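Local coordinates for structural polyprotein, VP2 (Israeli acute paralysis virus, PDB 5CDD) that forms part of the viral capsid as its VP2 subunit, a jelly-roll protein that probably acts as a structural building block of the virion, at residues Leu93-Tyr98 / Asp153-Tyr158; Gln43-Ser48 / Ser107-Ser112; Leu79-Asn84 / Leu124-Asp129. All coordinates share one frame; numbering follows the deposited sequence.

Contact 1 of 3, residues Leu93-Tyr98 / Asp153-Tyr158; sequences LAYSPY and DFVQLY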
# COMPACT_ATOMS: atom_id res chain seq x y z
N LEU C 93 54.20 31.56 5.66
CA LEU C 93 53.99 31.21 7.06
C LEU C 93 52.88 30.17 7.12
O LEU C 93 51.72 30.48 6.84
CB LEU C 93 53.58 32.44 7.87
CG LEU C 93 53.38 32.24 9.37
CD1 LEU C 93 54.70 31.89 10.04
CD2 LEU C 93 52.80 33.51 9.98
N ALA C 94 53.23 28.94 7.47
CA ALA C 94 52.25 27.86 7.55
C ALA C 94 52.35 27.10 8.87
O ALA C 94 53.37 27.16 9.55
CB ALA C 94 52.45 26.90 6.39
N TYR C 95 51.28 26.40 9.22
CA TYR C 95 51.26 25.62 10.46
C TYR C 95 50.90 24.17 10.16
O TYR C 95 50.29 23.87 9.13
CB TYR C 95 50.26 26.22 11.46
CG TYR C 95 48.80 26.04 11.13
CD1 TYR C 95 48.16 24.82 11.37
CD2 TYR C 95 48.04 27.08 10.61
CE1 TYR C 95 46.81 24.64 11.10
CE2 TYR C 95 46.69 26.92 10.34
CZ TYR C 95 46.07 25.70 10.58
OH TYR C 95 44.73 25.54 10.32
N SER C 96 51.30 23.27 11.06
CA SER C 96 51.04 21.85 10.88
C SER C 96 50.70 21.17 12.21
O SER C 96 51.57 20.99 13.07
CB SER C 96 52.27 21.18 10.26
OG SER C 96 52.08 19.78 10.12
N PRO C 97 49.43 20.80 12.41
CA PRO C 97 49.00 20.14 13.64
C PRO C 97 49.74 18.82 13.89
O PRO C 97 49.82 17.97 13.01
CB PRO C 97 47.50 19.91 13.41
CG PRO C 97 47.13 21.05 12.52
CD PRO C 97 48.27 21.08 11.54
N TYR C 98 50.29 18.67 15.10
CA TYR C 98 51.01 17.46 15.47
C TYR C 98 52.03 17.05 14.41
O TYR C 98 52.22 15.86 14.15
CB TYR C 98 50.02 16.31 15.68
CG TYR C 98 49.08 16.52 16.84
CD1 TYR C 98 49.48 16.24 18.15
CD2 TYR C 98 47.80 17.04 16.64
CE1 TYR C 98 48.63 16.46 19.23
CE2 TYR C 98 46.94 17.28 17.72
CZ TYR C 98 47.36 16.98 19.01
OH TYR C 98 46.52 17.21 20.07
N ASP C 153 51.86 20.07 23.17
CA ASP C 153 51.79 21.04 22.08
C ASP C 153 51.19 20.33 20.87
O ASP C 153 51.71 19.31 20.42
CB ASP C 153 53.16 21.62 21.75
CG ASP C 153 53.59 22.70 22.73
OD1 ASP C 153 52.75 23.53 23.12
OD2 ASP C 153 54.78 22.72 23.10
N PHE C 154 50.10 20.88 20.36
CA PHE C 154 49.39 20.27 19.24
C PHE C 154 49.60 20.87 17.85
O PHE C 154 49.04 20.38 16.87
CB PHE C 154 47.90 20.26 19.55
CG PHE C 154 47.37 21.59 20.02
CD1 PHE C 154 47.17 22.63 19.12
CD2 PHE C 154 47.11 21.80 21.36
CE1 PHE C 154 46.70 23.87 19.55
CE2 PHE C 154 46.64 23.04 21.81
CZ PHE C 154 46.44 24.07 20.91
N VAL C 155 50.40 21.93 17.74
CA VAL C 155 50.63 22.52 16.43
C VAL C 155 51.99 23.18 16.31
O VAL C 155 52.48 23.80 17.25
CB VAL C 155 49.52 23.56 16.10
CG1 VAL C 155 49.52 24.67 17.13
CG2 VAL C 155 49.73 24.12 14.70
N GLN C 156 52.61 23.03 15.14
CA GLN C 156 53.92 23.61 14.87
C GLN C 156 53.80 24.71 13.84
O GLN C 156 53.16 24.54 12.80
CB GLN C 156 54.88 22.54 14.35
CG GLN C 156 55.08 21.36 15.29
CD GLN C 156 55.53 21.80 16.66
OE1 GLN C 156 56.54 22.48 16.81
NE2 GLN C 156 54.78 21.40 17.69
N LEU C 157 54.42 25.86 14.12
CA LEU C 157 54.38 26.99 13.20
C LEU C 157 55.74 27.13 12.52
O LEU C 157 56.78 27.04 13.16
CB LEU C 157 54.04 28.27 13.96
CG LEU C 157 53.85 29.53 13.12
CD1 LEU C 157 52.79 29.30 12.06
CD2 LEU C 157 53.46 30.69 14.02
N TYR C 158 55.72 27.35 11.20
CA TYR C 158 56.95 27.48 10.43
C TYR C 158 56.97 28.70 9.52
O TYR C 158 55.92 29.16 9.05
CB TYR C 158 57.16 26.22 9.57
CG TYR C 158 57.41 24.95 10.35
CD1 TYR C 158 58.62 24.74 11.00
CD2 TYR C 158 56.43 23.95 10.43
CE1 TYR C 158 58.86 23.56 11.71
CE2 TYR C 158 56.66 22.78 11.14
CZ TYR C 158 57.88 22.59 11.78
OH TYR C 158 58.12 21.43 12.48
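The carbonyl oxygen of Gln156 draws two donors from the facing strand: Ser96 N makes a hydrogen bond of 2.8 Å to Gln156 O in the carbonyl plane, and CA of Tyr95 brings a C-H to within 3.2 Å of Gln156 O. The bond belongs to the ladder between strands 90-97 and 155-161, the central antiparallel pair of the capsid jelly roll's four-stranded sheet, strands E and H of its CHEF sheet. Ala94 pairs with Tyr158, and Ser96 with Gln156, through two reciprocal backbone bonds each. The non-hydrogen-bonded pair Tyr95-Leu157 lies between them, and Pro97-Val155 follows Ser96-Gln156; proline suits a position whose N is not called on by strand 155-161.

The face of Leu157 and Val155, turned to the other sheet, is mainly apolar. Leu157 CD1 touches Leu93 CD1 at 3.8 Å: CG is anti to the backbone N (chi1 -175°), and chi2 (56°) turns CD1 toward Leu93, while the side chain also packs on Val77 and Met134. Tyr95 lays CD1 obliquely against Val155 CG2 at 3.7 Å and sends its hydroxyl to Trp192 of a neighbouring capsid chain. On the reverse face stand Ala94, Ser96, Gln156 and Tyr158, with Ser96 OG bonded to Asp99 and Gln156 NE2 to Thr50.

At the far end a classic beta bulge sets Phe154 and Val155 opposite Leu51. Tyr98 leaves the strand with a left-handed backbone and donates its N to Phe154 O, while its ring, whose hydroxyl bonds to Ser140 OG and Phe141 N, carries Phe154 O 3.6 Å above one face, displaced toward the rim.

Contact 2 of 3, residues Gln43-Ser48 / Ser107-Ser112; sequences QKYVRS and SVLQTS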
# COMPACT_ATOMS: atom_id res chain seq x y z
N GLN C 43 63.42 20.02 4.83
CA GLN C 43 63.15 21.38 4.43
C GLN C 43 63.70 22.33 5.50
O GLN C 43 63.49 22.11 6.69
CB GLN C 43 61.64 21.57 4.28
CG GLN C 43 61.21 22.54 3.20
CD GLN C 43 61.61 22.08 1.81
OE1 GLN C 43 62.77 22.20 1.42
NE2 GLN C 43 60.65 21.57 1.05
N LYS C 44 64.40 23.37 5.07
CA LYS C 44 64.98 24.34 6.00
C LYS C 44 64.02 25.51 6.21
O LYS C 44 63.41 26.01 5.27
CB LYS C 44 66.32 24.87 5.47
CG LYS C 44 67.42 23.82 5.36
CD LYS C 44 67.86 23.33 6.73
CE LYS C 44 68.92 22.24 6.62
NZ LYS C 44 68.41 21.02 5.92
N TYR C 45 63.91 25.95 7.46
CA TYR C 45 63.04 27.07 7.81
C TYR C 45 63.80 28.19 8.49
O TYR C 45 64.85 27.97 9.10
CB TYR C 45 61.91 26.60 8.73
CG TYR C 45 62.40 25.80 9.91
CD1 TYR C 45 62.61 24.43 9.81
CD2 TYR C 45 62.66 26.42 11.13
CE1 TYR C 45 63.08 23.69 10.89
CE2 TYR C 45 63.14 25.69 12.22
CZ TYR C 45 63.34 24.33 12.09
OH TYR C 45 63.80 23.60 13.17
N VAL C 46 63.26 29.40 8.40
CA VAL C 46 63.87 30.57 9.01
C VAL C 46 63.71 30.53 10.53
O VAL C 46 64.58 30.97 11.27
CB VAL C 46 63.24 31.87 8.48
CG1 VAL C 46 63.82 33.08 9.21
CG2 VAL C 46 63.47 31.99 6.99
N ARG C 47 62.57 30.00 10.97
CA ARG C 47 62.28 29.90 12.39
C ARG C 47 61.02 29.06 12.57
O ARG C 47 60.18 28.98 11.68
CB ARG C 47 62.04 31.30 12.98
CG ARG C 47 62.16 31.39 14.49
CD ARG C 47 63.58 31.08 14.95
NE ARG C 47 64.57 31.94 14.30
CZ ARG C 47 64.67 33.25 14.51
NH1 ARG C 47 63.85 33.86 15.35
NH2 ARG C 47 65.60 33.95 13.87
N SER C 48 60.91 28.41 13.73
CA SER C 48 59.75 27.58 14.02
C SER C 48 59.32 27.76 15.47
O SER C 48 60.13 28.10 16.33
CB SER C 48 60.06 26.10 13.77
OG SER C 48 61.08 25.64 14.64
N SER C 107 55.25 14.68 7.66
CA SER C 107 55.67 15.97 8.19
C SER C 107 55.83 16.99 7.06
O SER C 107 56.13 16.63 5.93
CB SER C 107 57.00 15.83 8.94
OG SER C 107 57.45 17.09 9.39
N VAL C 108 55.62 18.26 7.38
CA VAL C 108 55.72 19.32 6.39
C VAL C 108 57.17 19.51 5.92
O VAL C 108 57.41 19.98 4.81
CB VAL C 108 55.20 20.67 6.96
CG1 VAL C 108 56.02 21.07 8.18
CG2 VAL C 108 55.27 21.75 5.90
N LEU C 109 58.12 19.12 6.77
CA LEU C 109 59.53 19.25 6.45
C LEU C 109 60.05 18.10 5.59
O LEU C 109 61.17 18.13 5.10
CB LEU C 109 60.35 19.34 7.74
CG LEU C 109 59.98 20.47 8.70
CD1 LEU C 109 60.78 20.34 9.98
CD2 LEU C 109 60.23 21.81 8.04
N GLN C 110 59.22 17.08 5.41
CA GLN C 110 59.60 15.91 4.63
C GLN C 110 58.89 15.84 3.28
O GLN C 110 58.74 14.75 2.72
CB GLN C 110 59.30 14.63 5.42
CG GLN C 110 60.02 14.53 6.75
CD GLN C 110 61.52 14.50 6.58
OE1 GLN C 110 62.06 13.63 5.91
NE2 GLN C 110 62.20 15.45 7.21
N THR C 111 58.46 16.98 2.77
CA THR C 111 57.76 17.00 1.49
C THR C 111 58.32 18.05 0.53
O THR C 111 59.13 18.89 0.91
CB THR C 111 56.24 17.24 1.69
OG1 THR C 111 55.58 17.19 0.42
CG2 THR C 111 55.99 18.60 2.33
N SER C 112 57.87 17.98 -0.72
CA SER C 112 58.31 18.91 -1.76
C SER C 112 57.92 20.34 -1.46
O SER C 112 57.18 20.61 -0.51
CB SER C 112 57.72 18.50 -3.11
OG SER C 112 56.30 18.55 -3.07
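Gln43 meets Leu109 first through its backbone: Gln43 N donates to Leu109 O at 3.0 Å, in the carbonyl plane and on a lone pair, with an N-H...O angle of 152°. That oxygen is presented by a type I turn over Ser107-Gln110, closed by the bond from Gln110 N to Ser107 O. The methylene CB of Gln43 rests beside the same residue, 3.8 Å from Leu109 CA. Beyond it the chain bends (chi2 63°), placing CD near the second segment; NE2 comes 3.1 Å from Thr111 O, but the angle is too poor for a hydrogen bond, whereas OE1 accepts from Ser33 N. An amide suits this buried place because it can both accept and donate. The carbonyl of Gln43 faces a methyl, with Leu109 CD2 3.5 Å from Gln43 O.

Two residues on, Tyr45 brings ring atoms CD1 and CE1 obliquely to the branches of Leu109, with CD1 4.0 Å from Leu109 CD2. A forked leucine suits this spot, since CD1 and CD2 can both lie against the ring. Farther along, Arg47 pairs with Asp16.

The contact thus ties the approach to strand 47-51 to the loop before helix 113-116, whose N-cap is Ser112, bonded through OG to Gly115 N. Gln43 also packs on Val116 of that helix, while Leu109 rests on Phe160 and Tyr45 on Tyr158, both of strand 155-161.

Contact 3 of 3, residues Leu79-Asn84 / Leu124-Asp129; sequences LVLNAN and LDFQLD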
# COMPACT_ATOMS: atom_id res chain seq x y z
N LEU C 79 52.70 39.10 11.81
CA LEU C 79 54.07 39.42 11.44
C LEU C 79 54.12 40.86 10.96
O LEU C 79 53.46 41.22 10.00
CB LEU C 79 54.57 38.51 10.33
CG LEU C 79 54.57 37.00 10.56
CD1 LEU C 79 55.17 36.31 9.34
CD2 LEU C 79 55.37 36.66 11.80
N VAL C 80 54.91 41.69 11.65
CA VAL C 80 55.06 43.08 11.26
C VAL C 80 56.38 43.21 10.52
O VAL C 80 57.46 43.05 11.10
CB VAL C 80 55.05 44.02 12.47
CG1 VAL C 80 55.24 45.46 12.02
CG2 VAL C 80 53.74 43.87 13.23
N LEU C 81 56.29 43.50 9.23
CA LEU C 81 57.47 43.62 8.38
C LEU C 81 58.03 45.04 8.33
O LEU C 81 57.28 46.02 8.30
CB LEU C 81 57.14 43.14 6.97
CG LEU C 81 58.29 43.07 5.97
CD1 LEU C 81 59.35 42.09 6.46
CD2 LEU C 81 57.75 42.64 4.62
N ASN C 82 59.35 45.13 8.31
CA ASN C 82 60.05 46.41 8.26
C ASN C 82 61.20 46.29 7.26
O ASN C 82 62.34 46.09 7.65
CB ASN C 82 60.60 46.76 9.65
CG ASN C 82 61.48 47.99 9.64
OD1 ASN C 82 61.07 49.05 9.15
ND2 ASN C 82 62.69 47.87 10.18
N ALA C 83 60.90 46.42 5.97
CA ALA C 83 61.95 46.29 4.96
C ALA C 83 62.30 47.59 4.25
O ALA C 83 61.55 48.56 4.28
CB ALA C 83 61.53 45.24 3.93
N ASN C 84 63.48 47.60 3.62
CA ASN C 84 63.93 48.76 2.88
C ASN C 84 63.56 48.54 1.42
O ASN C 84 63.48 47.40 0.96
CB ASN C 84 65.45 48.96 3.04
CG ASN C 84 66.25 47.87 2.36
OD1 ASN C 84 66.24 47.74 1.14
ND2 ASN C 84 66.95 47.07 3.16
N LEU C 124 53.99 36.34 2.37
CA LEU C 124 54.56 37.58 2.87
C LEU C 124 55.56 38.15 1.87
O LEU C 124 56.64 37.59 1.69
CB LEU C 124 55.25 37.34 4.21
CG LEU C 124 55.96 38.53 4.86
CD1 LEU C 124 54.96 39.63 5.17
CD2 LEU C 124 56.65 38.06 6.13
N ASP C 125 55.19 39.24 1.20
CA ASP C 125 56.07 39.87 0.22
C ASP C 125 56.68 41.11 0.87
O ASP C 125 55.96 41.97 1.38
CB ASP C 125 55.28 40.28 -1.03
CG ASP C 125 56.18 40.72 -2.17
OD1 ASP C 125 56.99 41.64 -1.97
OD2 ASP C 125 56.06 40.15 -3.27
N PHE C 126 58.01 41.20 0.85
CA PHE C 126 58.71 42.32 1.47
C PHE C 126 58.35 43.70 0.93
O PHE C 126 58.34 44.68 1.67
CB PHE C 126 60.22 42.12 1.36
CG PHE C 126 60.73 40.90 2.08
CD1 PHE C 126 60.16 40.50 3.29
CD2 PHE C 126 61.78 40.16 1.56
CE1 PHE C 126 60.65 39.39 3.97
CE2 PHE C 126 62.28 39.05 2.23
CZ PHE C 126 61.71 38.66 3.44
N GLN C 127 58.06 43.78 -0.37
CA GLN C 127 57.72 45.06 -0.97
C GLN C 127 56.23 45.31 -1.11
O GLN C 127 55.82 46.32 -1.69
CB GLN C 127 58.39 45.16 -2.35
CG GLN C 127 59.43 46.28 -2.46
CD GLN C 127 60.55 46.15 -1.44
OE1 GLN C 127 60.34 46.30 -0.24
NE2 GLN C 127 61.75 45.87 -1.92
N LEU C 128 55.41 44.42 -0.57
CA LEU C 128 53.96 44.58 -0.67
C LEU C 128 53.25 44.61 0.67
O LEU C 128 52.37 45.45 0.89
CB LEU C 128 53.35 43.46 -1.52
CG LEU C 128 53.65 43.46 -3.02
CD1 LEU C 128 53.03 42.23 -3.66
CD2 LEU C 128 53.09 44.72 -3.65
N ASP C 129 53.63 43.71 1.57
CA ASP C 129 52.99 43.62 2.88
C ASP C 129 53.76 44.31 3.99
O ASP C 129 54.99 44.20 4.09
CB ASP C 129 52.79 42.15 3.25
CG ASP C 129 52.03 41.38 2.19
OD1 ASP C 129 50.85 41.72 1.94
OD2 ASP C 129 52.60 40.43 1.62
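Leu81 meets Phe126 at the ring's edge: Leu81 CD2 lies close to the ring plane, 3.5 Å from Phe126 CD1, and the other methyl, Leu81 CD1, is 3.6 Å from that same ring carbon, the two side chains crossing at about a right angle. Leu81 CB points at the second segment, 3.7 Å from Asp129 O; CG is anti to the backbone N (chi1 -174°), and the two methyls branch from there to the ring. Leu124 adds both branches, its CD1 4.1 Å from Leu81 CD2 and its CD2 3.9 Å from Leu79 CD1. At the outer end the small Ala83 sets its CB 4.2 Å from Phe126 CB.

A turn after strand 121-125 positions the aromatic ring. Asp125 OD1 accepts from Gln127 N in an Asx turn, Asp125 N donates almost straight (177°) to the anti lone pair of Asp129 OD2, and Asp125 O takes both Leu128 N and Asp129 N. Asp125 OD2 forms a salt bridge with Arg90.

Farther out, Val177 and Ile179 also pack against Leu81, at one end of the jelly-roll sandwich. Mainly apolar side chains carry the contact, without the backbone bonding of a strand pair, while polar bonds inside 124-129 hold the turn.

From the N terminus, 43-48 comes first, followed by 79-84 and 93-98; their partners then appear in the order 107-112, 124-129 and 153-158. Contact 2 therefore closes the first loop, contact 3 the next and contact 1 the last, so every pair of loops crosses and none nests. Contact 1 joins two central strands of the four-stranded sheet. Contact 2 fastens the lead-in to its edge strand 47-51 to the loop just before helix 113-116, and touches contact 1 where Tyr158 packs on Ser48, Val108 and Leu109. Contact 3 links strand 68-81 of the opposing sheet to the end of strand 121-125, meeting contact 1 through Leu79 and Leu93. Contacts 2 and 3 do not touch.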